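Kelch-like protein 7 (Homo sapiens, PDB 3II7) serves as substrate-specific adapter, of which this chain is the Kelch-repeat domain, in a CUL3-RBX1 E3 ubiquitin ligase complex that ubiquitinates proteins for degradation. Local coordinates at residues T106-F120 against T132-M145. Sequence-based numbering, arbitrary orientation. Where two conformers were deposited one is given.
Sequences TSGGSEVGNSALYLF and TKPSMLTQRCSHGM. With EDO (1,2-ethanediol), chain Q; EDO (1,2-ethanediol), chain X; EDO (1,2-ethanediol), chain T.
Four backbone bonds tie 106-120 to 132-145, beginning at Lys133 N, which donates to Phe120 O over 2.9 Å. Between the two segments, a water accepts a hydrogen bond from Phe120 N, donates one to Lys133 O and also bonds Ser135 OG. Met136 N then reaches Tyr118 O (2.9 Å), and Arg140 N donates to Leu117 O (3.1 Å). Gly109 N closes the series on Arg140 O, 2.9 Å away. Both segments lie in the third Kelch repeat, which supplies three strands of one four-stranded blade of the six-bladed beta-propeller and the first strand of the next: 106-120 joins the two middle strands of the first blade, and 132-145 leads from its outermost strand, 129-133, to 144-148. The Arg140 guanidinium turns to that next blade, pairing with Glu172. Buried Ser107 OG approaches the His143 ring at its edge and is hydrogen-bonded to NE2 (2.8 Å). Tyr118 lays one ring face on Gln139, whose CB sits 3.9 Å from the centroid and almost on the normal, while the amide plane is turned 57° from the ring. With CG between its backbone N and carbonyl carbon (chi1 69°), the Gln139 chain extends past Ala116. An alanine in place of Gln139 would keep this CB but would probably leave the outer ring and Ala116 O without their amide neighbour. Beyond the ring, a second water joins Tyr118 OH to Leu137 O. At the backbone, Tyr118 N donates to an ethanediol, probably from the crystallisation liquor.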
loop_
_atom_site.group_PDB
_atom_site.type_symbol
_atom_site.label_atom_id
_atom_site.label_comp_id
_atom_site.label_asym_id
_atom_site.label_seq_id
_atom_site.Cartn_x
_atom_site.Cartn_y
_atom_site.Cartn_z
ATOM N N THR A 106 1.577 -2.225 11.379
ATOM C CA THR A 106 2.273 -1.051 10.820
ATOM C C THR A 106 3.748 -1.285 10.896
ATOM O O THR A 106 4.251 -1.729 11.926
ATOM C CB THR A 106 1.864 0.263 11.549
ATOM O OG1 THR A 106 2.290 0.243 12.902
ATOM C CG2 THR A 106 0.328 0.451 11.507
ATOM N N SER A 107 4.463 -0.998 9.803
ATOM C CA SER A 107 5.910 -1.256 9.729
ATOM C C SER A 107 6.696 -0.139 9.127
ATOM O O SER A 107 6.274 0.523 8.185
ATOM C CB SER A 107 6.202 -2.522 8.889
ATOM O OG SER A 107 5.813 -2.313 7.529
ATOM N N GLY A 108 7.894 0.039 9.672
ATOM C CA GLY A 108 8.854 0.943 9.107
ATOM C C GLY A 108 8.421 2.381 9.138
ATOM O O GLY A 108 7.672 2.815 10.045
ATOM N N GLY A 109 8.911 3.136 8.156
ATOM C CA GLY A 109 8.665 4.583 8.110
ATOM C C GLY A 109 9.800 5.358 8.732
ATOM O O GLY A 109 10.803 4.789 9.106
ATOM N N SER A 110 9.627 6.680 8.813
ATOM C CA SER A 110 10.662 7.597 9.262
ATOM C C SER A 110 10.054 8.543 10.256
ATOM O O SER A 110 8.899 8.928 10.122
ATOM C CB SER A 110 11.232 8.422 8.083
ATOM O OG SER A 110 10.210 9.075 7.349
ATOM N N GLU A 111 10.845 8.922 11.246
ATOM C CA GLU A 111 10.541 10.040 12.127
ATOM C C GLU A 111 11.492 11.172 11.721
ATOM O O GLU A 111 12.304 11.026 10.798
ATOM C CB GLU A 111 10.826 9.687 13.589
ATOM C CG GLU A 111 9.986 8.587 14.231
ATOM C CD GLU A 111 10.530 8.209 15.617
ATOM O OE1 GLU A 111 11.628 7.606 15.684
ATOM O OE2 GLU A 111 9.869 8.525 16.631
ATOM N N VAL A 112 11.409 12.289 12.423
ATOM C CA VAL A 112 12.482 13.280 12.376
ATOM C C VAL A 112 13.749 12.649 13.019
ATOM O O VAL A 112 13.671 11.982 14.063
ATOM C CB VAL A 112 12.074 14.588 13.094
ATOM C CG1 VAL A 112 10.891 15.231 12.378
ATOM C CG2 VAL A 112 11.732 14.322 14.563
ATOM N N GLY A 113 14.900 12.817 12.371
ATOM C CA GLY A 113 16.168 12.298 12.913
ATOM C C GLY A 113 16.426 10.823 12.640
ATOM O O GLY A 113 17.326 10.215 13.237
ATOM N N ASN A 114 15.649 10.236 11.733
ATOM C CA ASN A 114 15.889 8.854 11.337
ATOM C C ASN A 114 15.302 8.597 9.938
ATOM O O ASN A 114 14.090 8.734 9.723
ATOM C CB ASN A 114 15.309 7.896 12.412
ATOM C CG ASN A 114 16.239 6.716 12.737
ATOM O OD1 ASN A 114 16.984 6.231 11.878
ATOM N ND2 ASN A 114 16.185 6.251 13.986
ATOM N N SER A 115 16.173 8.228 9.000
ATOM C CA SER A 115 15.778 7.966 7.603
ATOM C C SER A 115 14.830 6.766 7.486
ATOM O O SER A 115 13.915 6.764 6.637
ATOM C CB SER A 115 17.014 7.679 6.749
ATOM O OG SER A 115 17.518 6.367 7.021
ATOM N N ALA A 116 15.054 5.732 8.310
ATOM C CA ALA A 116 14.184 4.568 8.255
ATOM C C ALA A 116 14.216 3.733 9.528
ATOM O O ALA A 116 15.260 3.540 10.115
ATOM C CB ALA A 116 14.528 3.703 7.051
ATOM N N LEU A 117 13.043 3.200 9.915
ATOM C CA LEU A 117 12.899 2.412 11.125
ATOM C C LEU A 117 12.622 0.929 10.835
ATOM O O LEU A 117 12.107 0.573 9.768
ATOM C CB LEU A 117 11.733 2.970 11.951
ATOM C CG LEU A 117 11.837 4.397 12.474
ATOM C CD1 LEU A 117 10.597 4.733 13.305
ATOM C CD2 LEU A 117 13.071 4.582 13.303
ATOM N N TYR A 118 12.981 0.071 11.792
ATOM C CA TYR A 118 12.691 -1.371 11.817
ATOM C C TYR A 118 11.322 -1.669 12.495
ATOM O O TYR A 118 10.861 -2.810 12.520
ATOM C CB TYR A 118 13.722 -2.101 12.691
ATOM C CG TYR A 118 15.209 -2.077 12.330
ATOM C CD1 TYR A 118 16.087 -1.212 12.966
ATOM C CD2 TYR A 118 15.744 -2.996 11.442
ATOM C CE1 TYR A 118 17.454 -1.233 12.673
ATOM C CE2 TYR A 118 17.087 -3.027 11.163
ATOM C CZ TYR A 118 17.934 -2.151 11.779
ATOM O OH TYR A 118 19.279 -2.184 11.487
ATOM N N LEU A 119 10.725 -0.636 13.088
ATOM C CA LEU A 119 9.614 -0.738 14.014
ATOM C C LEU A 119 8.409 -1.443 13.431
ATOM O O LEU A 119 8.049 -1.238 12.269
ATOM C CB LEU A 119 9.200 0.673 14.462
ATOM C CG LEU A 119 8.116 0.826 15.508
ATOM C CD1 LEU A 119 8.469 0.137 16.835
ATOM C CD2 LEU A 119 7.906 2.321 15.725
ATOM N N PHE A 120 7.791 -2.277 14.253
ATOM C CA PHE A 120 6.627 -3.065 13.861
ATOM C C PHE A 120 5.653 -3.019 15.039
ATOM O O PHE A 120 5.974 -3.494 16.106
ATOM C CB PHE A 120 7.110 -4.504 13.557
ATOM C CG PHE A 120 6.113 -5.384 12.850
ATOM C CD1 PHE A 120 5.404 -4.938 11.759
ATOM C CD2 PHE A 120 5.927 -6.727 13.250
ATOM C CE1 PHE A 120 4.535 -5.782 11.101
ATOM C CE2 PHE A 120 5.040 -7.556 12.577
ATOM C CZ PHE A 120 4.354 -7.073 11.496
ATOM N N THR A 132 3.721 -3.532 20.580
ATOM C CA THR A 132 4.964 -3.599 19.834
ATOM C C THR A 132 5.304 -5.053 19.554
ATOM O O THR A 132 5.216 -5.897 20.443
ATOM C CB THR A 132 6.104 -2.911 20.590
ATOM O OG1 THR A 132 5.713 -1.564 20.874
ATOM C CG2 THR A 132 7.384 -2.891 19.761
ATOM N N LYS A 133 5.660 -5.340 18.311
ATOM C CA LYS A 133 5.995 -6.688 17.872
ATOM C C LYS A 133 7.441 -6.733 17.418
ATOM O O LYS A 133 8.083 -5.674 17.271
ATOM C CB LYS A 133 5.079 -7.153 16.723
ATOM C CG LYS A 133 3.590 -7.060 16.990
ATOM C CD LYS A 133 3.125 -7.615 18.316
ATOM C CE LYS A 133 3.217 -9.089 18.415
ATOM N NZ LYS A 133 2.239 -9.631 19.501
ATOM N N PRO A 134 7.978 -7.961 17.184
ATOM C CA PRO A 134 9.363 -8.048 16.738
ATOM C C PRO A 134 9.651 -7.197 15.511
ATOM O O PRO A 134 8.873 -7.152 14.556
ATOM C CB PRO A 134 9.539 -9.544 16.450
ATOM C CG PRO A 134 8.709 -10.166 17.475
ATOM C CD PRO A 134 7.455 -9.306 17.488
ATOM N N SER A 135 10.779 -6.527 15.553
ATOM C CA SER A 135 11.170 -5.604 14.506
ATOM C C SER A 135 11.570 -6.322 13.222
ATOM O O SER A 135 12.098 -7.451 13.259
ATOM C CB SER A 135 12.359 -4.783 14.972
ATOM O OG SER A 135 11.949 -3.854 15.969
ATOM N N MET A 136 11.387 -5.646 12.092
ATOM C CA MET A 136 11.910 -6.148 10.818
ATOM C C MET A 136 13.411 -6.332 10.872
ATOM O O MET A 136 14.122 -5.685 11.660
ATOM C CB MET A 136 11.579 -5.201 9.649
ATOM C CG MET A 136 10.124 -5.043 9.380
ATOM S SD MET A 136 9.730 -3.953 8.007
ATOM C CE MET A 136 10.374 -2.346 8.594
ATOM N N LEU A 137 13.883 -7.206 10.001
ATOM C CA LEU A 137 15.329 -7.483 9.855
ATOM C C LEU A 137 16.090 -6.287 9.235
ATOM O O LEU A 137 17.262 -6.053 9.565
ATOM C CB LEU A 137 15.538 -8.741 9.005
ATOM C CG LEU A 137 14.983 -10.050 9.641
ATOM C CD1 LEU A 137 14.971 -11.184 8.652
ATOM C CD2 LEU A 137 15.820 -10.448 10.848
ATOM N N THR A 138 15.418 -5.542 8.337
ATOM C CA THR A 138 15.991 -4.353 7.678
ATOM C C THR A 138 15.026 -3.198 7.821
ATOM O O THR A 138 13.827 -3.332 7.535
ATOM C CB THR A 138 16.223 -4.607 6.185
ATOM O OG1 THR A 138 17.096 -5.756 6.003
ATOM C CG2 THR A 138 16.800 -3.359 5.494
ATOM N N GLN A 139 15.547 -2.072 8.282
ATOM C CA GLN A 139 14.782 -0.862 8.394
ATOM C C GLN A 139 14.382 -0.404 6.993
ATOM O O GLN A 139 15.132 -0.600 6.023
ATOM C CB GLN A 139 15.611 0.222 9.092
ATOM C CG GLN A 139 16.789 0.735 8.278
ATOM C CD GLN A 139 17.916 1.283 9.132
ATOM O OE1 GLN A 139 18.703 0.535 9.667
ATOM N NE2 GLN A 139 17.996 2.605 9.248
ATOM N N ARG A 140 13.209 0.200 6.884
ATOM C CA ARG A 140 12.713 0.637 5.569
ATOM C C ARG A 140 11.585 1.673 5.637
ATOM O O ARG A 140 10.829 1.671 6.572
ATOM C CB ARG A 140 12.270 -0.558 4.713
ATOM C CG ARG A 140 11.340 -1.476 5.305
ATOM C CD ARG A 140 11.195 -2.748 4.434
ATOM N NE ARG A 140 12.109 -3.882 4.735
ATOM C CZ ARG A 140 12.673 -4.681 3.826
ATOM N NH1 ARG A 140 12.557 -4.441 2.529
ATOM N NH2 ARG A 140 13.441 -5.697 4.207
ATOM N N CYS A 141 11.571 2.580 4.650
ATOM C CA CYS A 141 10.488 3.549 4.364
ATOM C C CYS A 141 10.004 3.318 2.936
ATOM O O CYS A 141 10.806 2.947 2.084
ATOM C CB CYS A 141 11.021 4.987 4.410
ATOM S SG CYS A 141 11.430 5.617 6.005
ATOM N N SER A 142 8.737 3.624 2.660
ATOM C CA SER A 142 8.206 3.630 1.297
ATOM C C SER A 142 8.223 2.254 0.687
ATOM O O SER A 142 8.257 2.109 -0.515
ATOM C CB SER A 142 8.985 4.615 0.412
ATOM O OG SER A 142 8.959 5.922 0.961
ATOM N N HIS A 143 8.213 1.263 1.556
ATOM C CA HIS A 143 8.111 -0.127 1.186
ATOM C C HIS A 143 6.666 -0.555 1.018
ATOM O O HIS A 143 5.741 0.105 1.467
ATOM C CB HIS A 143 8.749 -1.009 2.283
ATOM C CG HIS A 143 8.191 -0.760 3.658
ATOM N ND1 HIS A 143 8.292 0.469 4.278
ATOM C CD2 HIS A 143 7.537 -1.572 4.530
ATOM C CE1 HIS A 143 7.695 0.411 5.456
ATOM N NE2 HIS A 143 7.263 -0.824 5.652
ATOM N N GLY A 144 6.481 -1.691 0.377
ATOM C CA GLY A 144 5.160 -2.363 0.375
ATOM C C GLY A 144 5.019 -3.383 1.474
ATOM O O GLY A 144 6.018 -4.013 1.908
ATOM N N MET A 145 3.780 -3.567 1.957
ATOM C CA MET A 145 3.472 -4.623 2.908
ATOM C C MET A 145 2.132 -5.205 2.582
ATOM O O MET A 145 1.149 -4.441 2.380
ATOM C CB MET A 145 3.476 -4.126 4.353
ATOM C CG MET A 145 3.421 -5.275 5.396
ATOM S SD MET A 145 3.875 -4.853 7.136
ATOM C CE MET A 145 2.576 -3.648 7.407
HETATM C C1 EDO Q . 13.285 0.697 16.289
HETATM O O1 EDO Q . 12.452 -0.358 16.796
HETATM C C2 EDO Q . 12.899 0.953 14.870
HETATM O O2 EDO Q . 13.972 1.435 14.110
HETATM C C1 EDO X . 16.424 2.702 12.761
HETATM O O1 EDO X . 17.277 3.599 12.037
HETATM C C2 EDO X . 17.048 2.334 14.104
HETATM O O2 EDO X . 18.432 2.012 13.938
HETATM C C1 EDO T . 17.139 -4.739 15.044
HETATM O O1 EDO T . 16.759 -4.323 16.364
HETATM C C2 EDO T . 15.936 -5.327 14.303
HETATM O O2 EDO T . 16.357 -5.936 13.072
HETATM O O HOH W 1 19.692 -4.413 9.383
HETATM O O HOH W 2 9.243 -3.340 16.547
#